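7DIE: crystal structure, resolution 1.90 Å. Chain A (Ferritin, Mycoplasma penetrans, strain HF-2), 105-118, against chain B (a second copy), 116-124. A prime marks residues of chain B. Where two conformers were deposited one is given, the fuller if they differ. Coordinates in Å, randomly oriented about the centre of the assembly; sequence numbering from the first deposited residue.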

ATOM      1  N   VAL A 105      15.018 -25.340  43.850  1.00 27.34           N
ATOM      2  CA  VAL A 105      13.766 -25.144  43.119  1.00 24.89           C
ATOM      3  C   VAL A 105      13.392 -26.420  42.381  1.00 25.28           C
ATOM      4  O   VAL A 105      12.249 -26.883  42.437  1.00 27.50           O
ATOM      5  CB  VAL A 105      13.879 -23.965  42.129  1.00 28.44           C
ATOM      6  CG1 VAL A 105      12.593 -23.866  41.303  1.00 26.97           C
ATOM      7  CG2 VAL A 105      14.152 -22.676  42.832  1.00 24.78           C
ATOM      8  N   ARG A 106      14.356 -26.989  41.653  1.00 25.20           N
ATOM      9  CA  ARG A 106      14.106 -28.196  40.876  1.00 24.72           C
ATOM     10  C   ARG A 106      13.679 -29.356  41.779  1.00 27.12           C
ATOM     11  O   ARG A 106      12.770 -30.125  41.438  1.00 28.55           O
ATOM     12  CB  ARG A 106      15.367 -28.539  40.080  1.00 24.81           C
ATOM     13  CG  ARG A 106      15.305 -29.858  39.305  1.00 24.96           C
ATOM     14  CD  ARG A 106      16.557 -29.992  38.445  1.00 26.20           C
ATOM     15  NE  ARG A 106      16.622 -31.249  37.698  1.00 29.49           N
ATOM     16  CZ  ARG A 106      17.487 -32.224  37.953  1.00 33.33           C
ATOM     17  NH1 ARG A 106      18.355 -32.090  38.955  1.00 33.19           N
ATOM     18  NH2 ARG A 106      17.482 -33.332  37.216  1.00 31.84           N
ATOM     19  N   GLU A 107      14.302 -29.487  42.952  1.00 27.36           N
ATOM     20  CA  GLU A 107      13.885 -30.574  43.849  1.00 30.42           C
ATOM     21  C   GLU A 107      12.483 -30.339  44.395  1.00 32.30           C
ATOM     22  O   GLU A 107      11.706 -31.289  44.556  1.00 31.37           O
ATOM     23  CB  GLU A 107      14.896 -30.747  44.982  1.00 33.15           C
ATOM     24  CG  GLU A 107      16.169 -31.457  44.507  1.00 48.89           C
ATOM     25  CD  GLU A 107      15.891 -32.684  43.610  1.00 61.84           C
ATOM     26  OE1 GLU A 107      16.255 -32.656  42.389  1.00 35.90           O
ATOM     27  OE2 GLU A 107      15.322 -33.674  44.144  1.00 48.40           O
ATOM     28  N   SER A 108      12.142 -29.079  44.689  1.00 26.28           N
ATOM     29  CA  SER A 108      10.776 -28.739  45.082  1.00 27.74           C
ATOM     30  C   SER A 108       9.764 -29.120  44.000  1.00 30.55           C
ATOM     31  O   SER A 108       8.737 -29.749  44.289  1.00 29.93           O
ATOM     32  CB  SER A 108      10.688 -27.247  45.411  1.00 28.91           C
ATOM     33  OG  SER A 108       9.445 -26.959  46.004  1.00 28.29           O
ATOM     34  N   VAL A 109      10.021 -28.730  42.745  1.00 25.30           N
ATOM     35  CA  VAL A 109       9.148 -29.152  41.647  1.00 23.19           C
ATOM     36  C   VAL A 109       8.936 -30.663  41.679  1.00 24.42           C
ATOM     37  O   VAL A 109       7.805 -31.158  41.594  1.00 27.36           O
ATOM     38  CB  VAL A 109       9.727 -28.710  40.289  1.00 23.35           C
ATOM     39  CG1 VAL A 109       8.948 -29.372  39.140  1.00 24.40           C
ATOM     40  CG2 VAL A 109       9.688 -27.184  40.162  1.00 25.39           C
ATOM     41  N   LYS A 110      10.028 -31.418  41.770  1.00 26.34           N
ATOM     42  CA  LYS A 110       9.914 -32.872  41.736  1.00 26.51           C
ATOM     43  C   LYS A 110       9.059 -33.384  42.892  1.00 33.03           C
ATOM     44  O   LYS A 110       8.256 -34.310  42.715  1.00 30.41           O
ATOM     45  CB  LYS A 110      11.308 -33.504  41.770  1.00 30.12           C
ATOM     46  CG  LYS A 110      11.343 -35.026  41.599  1.00 37.36           C
ATOM     47  CD  LYS A 110      12.799 -35.510  41.575  1.00 46.20           C
ATOM     48  CE  LYS A 110      12.941 -36.966  41.172  1.00 58.51           C
ATOM     49  NZ  LYS A 110      12.152 -37.865  42.045  1.00 50.02           N
ATOM     50  N   ASN A 111       9.215 -32.791  44.085  0.51 32.27           N
ATOM     51  CA  ASN A 111       8.453 -33.247  45.248  0.51 29.00           C
ATOM     52  C   ASN A 111       6.961 -33.015  45.055  0.51 28.89           C
ATOM     53  O   ASN A 111       6.148 -33.920  45.272  0.51 27.83           O
ATOM     54  CB  ASN A 111       8.930 -32.543  46.521  0.51 29.80           C
ATOM     55  CG  ASN A 111       8.323 -33.146  47.782  0.51 33.54           C
ATOM     56  OD1 ASN A 111       8.401 -34.357  47.998  0.51 33.55           O
ATOM     57  ND2 ASN A 111       7.705 -32.308  48.611  0.51 32.85           N
ATOM     58  N   VAL A 112       6.581 -31.798  44.658  1.00 28.16           N
ATOM     59  CA  VAL A 112       5.164 -31.510  44.445  1.00 28.03           C
ATOM     60  C   VAL A 112       4.611 -32.386  43.333  1.00 26.46           C
ATOM     61  O   VAL A 112       3.479 -32.879  43.408  1.00 30.40           O
ATOM     62  CB  VAL A 112       4.947 -30.015  44.132  1.00 30.15           C
ATOM     63  CG1 VAL A 112       3.443 -29.744  43.967  1.00 29.47           C
ATOM     64  CG2 VAL A 112       5.540 -29.141  45.250  1.00 33.83           C
ATOM     65  N   THR A 113       5.397 -32.589  42.279  1.00 24.26           N
ATOM     66  CA  THR A 113       4.941 -33.424  41.179  1.00 23.14           C
ATOM     67  C   THR A 113       4.686 -34.846  41.661  1.00 29.57           C
ATOM     68  O   THR A 113       3.615 -35.416  41.427  1.00 26.01           O
ATOM     69  CB  THR A 113       5.981 -33.404  40.055  1.00 25.40           C
ATOM     70  OG1 THR A 113       6.111 -32.062  39.562  1.00 25.58           O
ATOM     71  CG2 THR A 113       5.564 -34.336  38.919  1.00 25.81           C
ATOM     72  N   GLU A 114       5.657 -35.423  42.369  1.00 25.49           N
ATOM     73  CA  GLU A 114       5.524 -36.803  42.820  1.00 27.32           C
ATOM     74  C   GLU A 114       4.375 -36.962  43.815  1.00 27.64           C
ATOM     75  O   GLU A 114       3.571 -37.897  43.709  1.00 28.86           O
ATOM     76  CB  GLU A 114       6.833 -37.269  43.446  1.00 28.30           C
ATOM     77  CG  GLU A 114       6.769 -38.712  43.903  1.00 30.90           C
ATOM     78  CD  GLU A 114       8.076 -39.198  44.520  1.00 45.74           C
ATOM     79  OE1 GLU A 114       8.176 -40.411  44.783  1.00 44.01           O
ATOM     80  OE2 GLU A 114       8.998 -38.380  44.725  1.00 47.06           O
ATOM     81  N   ILE A 115       4.289 -36.063  44.798  1.00 25.37           N
ATOM     82  CA  ILE A 115       3.264 -36.211  45.825  1.00 26.72           C
ATOM     83  C   ILE A 115       1.880 -35.971  45.236  1.00 28.28           C
ATOM     84  O   ILE A 115       0.925 -36.670  45.576  1.00 27.12           O
ATOM     85  CB  ILE A 115       3.546 -35.289  47.034  1.00 28.99           C
ATOM     86  CG1 ILE A 115       4.922 -35.576  47.638  1.00 34.71           C
ATOM     87  CG2 ILE A 115       2.473 -35.456  48.124  1.00 31.28           C
ATOM     88  CD1 ILE A 115       5.203 -37.046  47.850  1.00 42.18           C
ATOM     89  N   SER A 116       1.739 -35.001  44.324  1.00 29.22           N
ATOM     90  CA  SER A 116       0.411 -34.779  43.752  1.00 25.66           C
ATOM     91  C   SER A 116      -0.064 -36.009  42.982  1.00 27.34           C
ATOM     92  O   SER A 116      -1.235 -36.400  43.080  1.00 31.46           O
ATOM     93  CB  SER A 116       0.399 -33.518  42.868  1.00 26.50           C
ATOM     94  OG  SER A 116       1.238 -33.705  41.759  1.00 31.04           O
ATOM     95  N   LEU A 117       0.837 -36.664  42.244  1.00 27.24           N
ATOM     96  CA  LEU A 117       0.458 -37.887  41.542  1.00 27.33           C
ATOM     97  C   LEU A 117       0.105 -38.996  42.533  1.00 27.51           C
ATOM     98  O   LEU A 117      -0.891 -39.711  42.364  1.00 26.30           O
ATOM     99  CB  LEU A 117       1.596 -38.345  40.621  1.00 25.75           C
ATOM    100  CG  LEU A 117       1.336 -39.613  39.796  1.00 31.19           C
ATOM    101  CD1 LEU A 117       0.170 -39.383  38.858  1.00 29.11           C
ATOM    102  CD2 LEU A 117       2.571 -40.052  39.000  1.00 32.17           C
ATOM    103  N   LEU A 118       0.940 -39.167  43.557  1.00 30.32           N
ATOM    104  CA  LEU A 118       0.667 -40.151  44.611  1.00 28.26           C
ATOM    105  C   LEU A 118      -0.734 -39.969  45.175  1.00 30.63           C
ATOM    106  O   LEU A 118      -1.480 -40.936  45.375  1.00 31.40           O
ATOM    107  CB  LEU A 118       1.698 -39.977  45.727  1.00 30.62           C
ATOM    108  CG  LEU A 118       1.542 -40.892  46.933  1.00 36.23           C
ATOM    109  CD1 LEU A 118       1.703 -42.326  46.453  1.00 33.76           C
ATOM    110  CD2 LEU A 118       2.573 -40.512  47.974  1.00 32.46           C
TER
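Chain B, residues 116-124: SLLAKDFET

Chain A is one unbroken helix here. Chain B ends a helix at Leu118′, turns, and starts another at Phe122′. Lys120′ makes the turn with positive phi (63°), in a Schellman motif: its N bonds to Leu117′ O, and Asp121′ N bonds to Ser116′ O. Asp121′ points away from chain A and caps the new helix, its OD1 accepting from Thr124′ N at 2.9 Å.

Numbering runs in opposite senses over the two closest CA pairs: Glu114 with Lys120′, 7.3 Å CA to CA, and Lys110 with Phe122′, 7.2 Å CA to CA.

Phe122′ points toward chain A with chi1 m. Its ring fills a hole among Lys110, Thr113, Glu114 and Leu117. Thr113 CG2 packs over one ring face, 3.8 Å from Phe122′ CG. Thr113 is m, and its OG1 donates to Val109 O, which leaves the methyl for the ring. Leu117 CD2 meets the ring edge at Phe122′ CE1 (3.9 Å) and also touches Leu117′ CD1 (3.8 Å).

Arg106 is t at chi1 to chi3. This extended chain brings its guanidinium edge to Glu123′ in a two-pronged salt bridge. Arg106 NE to Glu123′ OE2 is 2.6 Å and Arg106 NH2 to Glu123′ OE1 is 2.9 Å. Lys110, also extended, turns m at chi4, and its NZ bonds weakly to Lys120′ O (3.1 Å). Lys120′ is m, m, t, p from chi1 to chi4; the bends at both ends carry its NZ to Glu114 OE1 (3.3 Å), a weak salt-bridge bond also bridged by water 1.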

ATOM      1  N   SER B 116      10.515 -44.785  33.177  1.00 26.36           N
ATOM      2  CA  SER B 116      10.863 -43.495  33.770  1.00 28.51           C
ATOM      3  C   SER B 116       9.851 -43.097  34.844  1.00 28.41           C
ATOM      4  O   SER B 116      10.233 -42.585  35.906  1.00 29.28           O
ATOM      5  CB  SER B 116      10.991 -42.398  32.690  1.00 29.70           C
ATOM      6  OG  SER B 116       9.758 -42.160  32.029  1.00 31.73           O
ATOM      7  N   LEU B 117       8.560 -43.347  34.611  1.00 28.39           N
ATOM      8  CA  LEU B 117       7.569 -43.017  35.638  1.00 29.01           C
ATOM      9  C   LEU B 117       7.798 -43.833  36.908  1.00 32.93           C
ATOM     10  O   LEU B 117       7.815 -43.289  38.024  1.00 31.32           O
ATOM     11  CB  LEU B 117       6.156 -43.262  35.113  1.00 29.83           C
ATOM     12  CG  LEU B 117       5.031 -42.886  36.086  1.00 31.68           C
ATOM     13  CD1 LEU B 117       5.076 -41.401  36.470  1.00 31.70           C
ATOM     14  CD2 LEU B 117       3.694 -43.233  35.493  1.00 32.09           C
ATOM     15  N   LEU B 118       7.985 -45.147  36.751  1.00 34.08           N
ATOM     16  CA  LEU B 118       8.194 -46.022  37.902  1.00 33.11           C
ATOM     17  C   LEU B 118       9.428 -45.599  38.689  1.00 36.08           C
ATOM     18  O   LEU B 118       9.435 -45.662  39.923  1.00 33.31           O
ATOM     19  CB  LEU B 118       8.323 -47.482  37.438  1.00 37.59           C
ATOM     20  CG  LEU B 118       7.061 -48.348  37.244  1.00 58.89           C
ATOM     21  CD1 LEU B 118       5.895 -47.590  36.590  1.00 51.92           C
ATOM     22  CD2 LEU B 118       7.382 -49.622  36.448  1.00 54.10           C
ATOM     23  N   ALA B 119      10.472 -45.138  37.994  1.00 32.81           N
ATOM     24  CA  ALA B 119      11.699 -44.668  38.633  1.00 34.97           C
ATOM     25  C   ALA B 119      11.588 -43.257  39.196  1.00 30.31           C
ATOM     26  O   ALA B 119      12.570 -42.769  39.761  1.00 31.79           O
ATOM     27  CB  ALA B 119      12.874 -44.726  37.646  1.00 33.28           C
ATOM     28  N   LYS B 120      10.431 -42.597  39.070  1.00 27.20           N
ATOM     29  CA  LYS B 120      10.241 -41.214  39.521  1.00 33.98           C
ATOM     30  C   LYS B 120      11.147 -40.236  38.772  1.00 31.15           C
ATOM     31  O   LYS B 120      11.538 -39.198  39.309  1.00 30.75           O
ATOM     32  CB  LYS B 120      10.447 -41.071  41.036  1.00 35.84           C
ATOM     33  CG  LYS B 120       9.791 -42.170  41.890  1.00 40.39           C
ATOM     34  CD  LYS B 120       8.285 -42.206  41.716  1.00 39.99           C
ATOM     35  CE  LYS B 120       7.669 -43.453  42.355  1.00 50.20           C
ATOM     36  NZ  LYS B 120       8.075 -43.560  43.767  1.00 54.32           N
ATOM     37  N   ASP B 121      11.507 -40.555  37.527  1.00 30.88           N
ATOM     38  CA  ASP B 121      12.196 -39.590  36.669  1.00 27.54           C
ATOM     39  C   ASP B 121      11.112 -38.833  35.910  1.00 26.68           C
ATOM     40  O   ASP B 121      10.771 -39.147  34.768  1.00 26.25           O
ATOM     41  CB  ASP B 121      13.167 -40.288  35.727  1.00 27.59           C
ATOM     42  CG  ASP B 121      13.910 -39.311  34.825  1.00 32.32           C
ATOM     43  OD1 ASP B 121      13.580 -38.104  34.814  1.00 28.83           O
ATOM     44  OD2 ASP B 121      14.835 -39.749  34.129  1.00 30.23           O
ATOM     45  N   PHE B 122      10.547 -37.833  36.581  1.00 28.73           N
ATOM     46  CA  PHE B 122       9.454 -37.084  35.973  1.00 26.77           C
ATOM     47  C   PHE B 122       9.923 -36.240  34.791  1.00 25.37           C
ATOM     48  O   PHE B 122       9.136 -35.992  33.870  1.00 27.16           O
ATOM     49  CB  PHE B 122       8.771 -36.234  37.039  1.00 24.74           C
ATOM     50  CG  PHE B 122       8.023 -37.068  38.041  1.00 29.10           C
ATOM     51  CD1 PHE B 122       6.834 -37.692  37.680  1.00 27.06           C
ATOM     52  CD2 PHE B 122       8.552 -37.308  39.306  1.00 31.43           C
ATOM     53  CE1 PHE B 122       6.151 -38.513  38.586  1.00 31.22           C
ATOM     54  CE2 PHE B 122       7.872 -38.125  40.207  1.00 34.80           C
ATOM     55  CZ  PHE B 122       6.674 -38.723  39.849  1.00 32.27           C
ATOM     56  N   GLU B 123      11.190 -35.814  34.785  1.00 25.38           N
ATOM     57  CA  GLU B 123      11.719 -35.084  33.630  1.00 26.30           C
ATOM     58  C   GLU B 123      11.706 -35.941  32.372  1.00 30.96           C
ATOM     59  O   GLU B 123      11.332 -35.475  31.288  1.00 26.17           O
ATOM     60  CB  GLU B 123      13.139 -34.590  33.927  1.00 26.06           C
ATOM     61  CG  GLU B 123      13.152 -33.517  35.007  1.00 23.99           C
ATOM     62  CD  GLU B 123      14.532 -33.154  35.486  1.00 30.19           C
ATOM     63  OE1 GLU B 123      15.505 -33.876  35.170  1.00 28.77           O
ATOM     64  OE2 GLU B 123      14.636 -32.155  36.220  1.00 28.92           O
ATOM     65  N   THR B 124      12.119 -37.196  32.485  1.00 25.87           N
ATOM     66  CA  THR B 124      12.078 -38.051  31.307  1.00 25.19           C
ATOM     67  C   THR B 124      10.645 -38.413  30.953  1.00 26.40           C
ATOM     68  O   THR B 124      10.284 -38.468  29.770  1.00 24.50           O
ATOM     69  CB  THR B 124      12.928 -39.299  31.552  1.00 25.21           C
ATOM     70  OG1 THR B 124      14.284 -38.888  31.751  1.00 27.17           O
ATOM     71  CG2 THR B 124      12.850 -40.250  30.373  1.00 28.26           C
TER
HETATM   72  O   HOH W   1       5.695 -41.589  44.597  1.00 42.52           O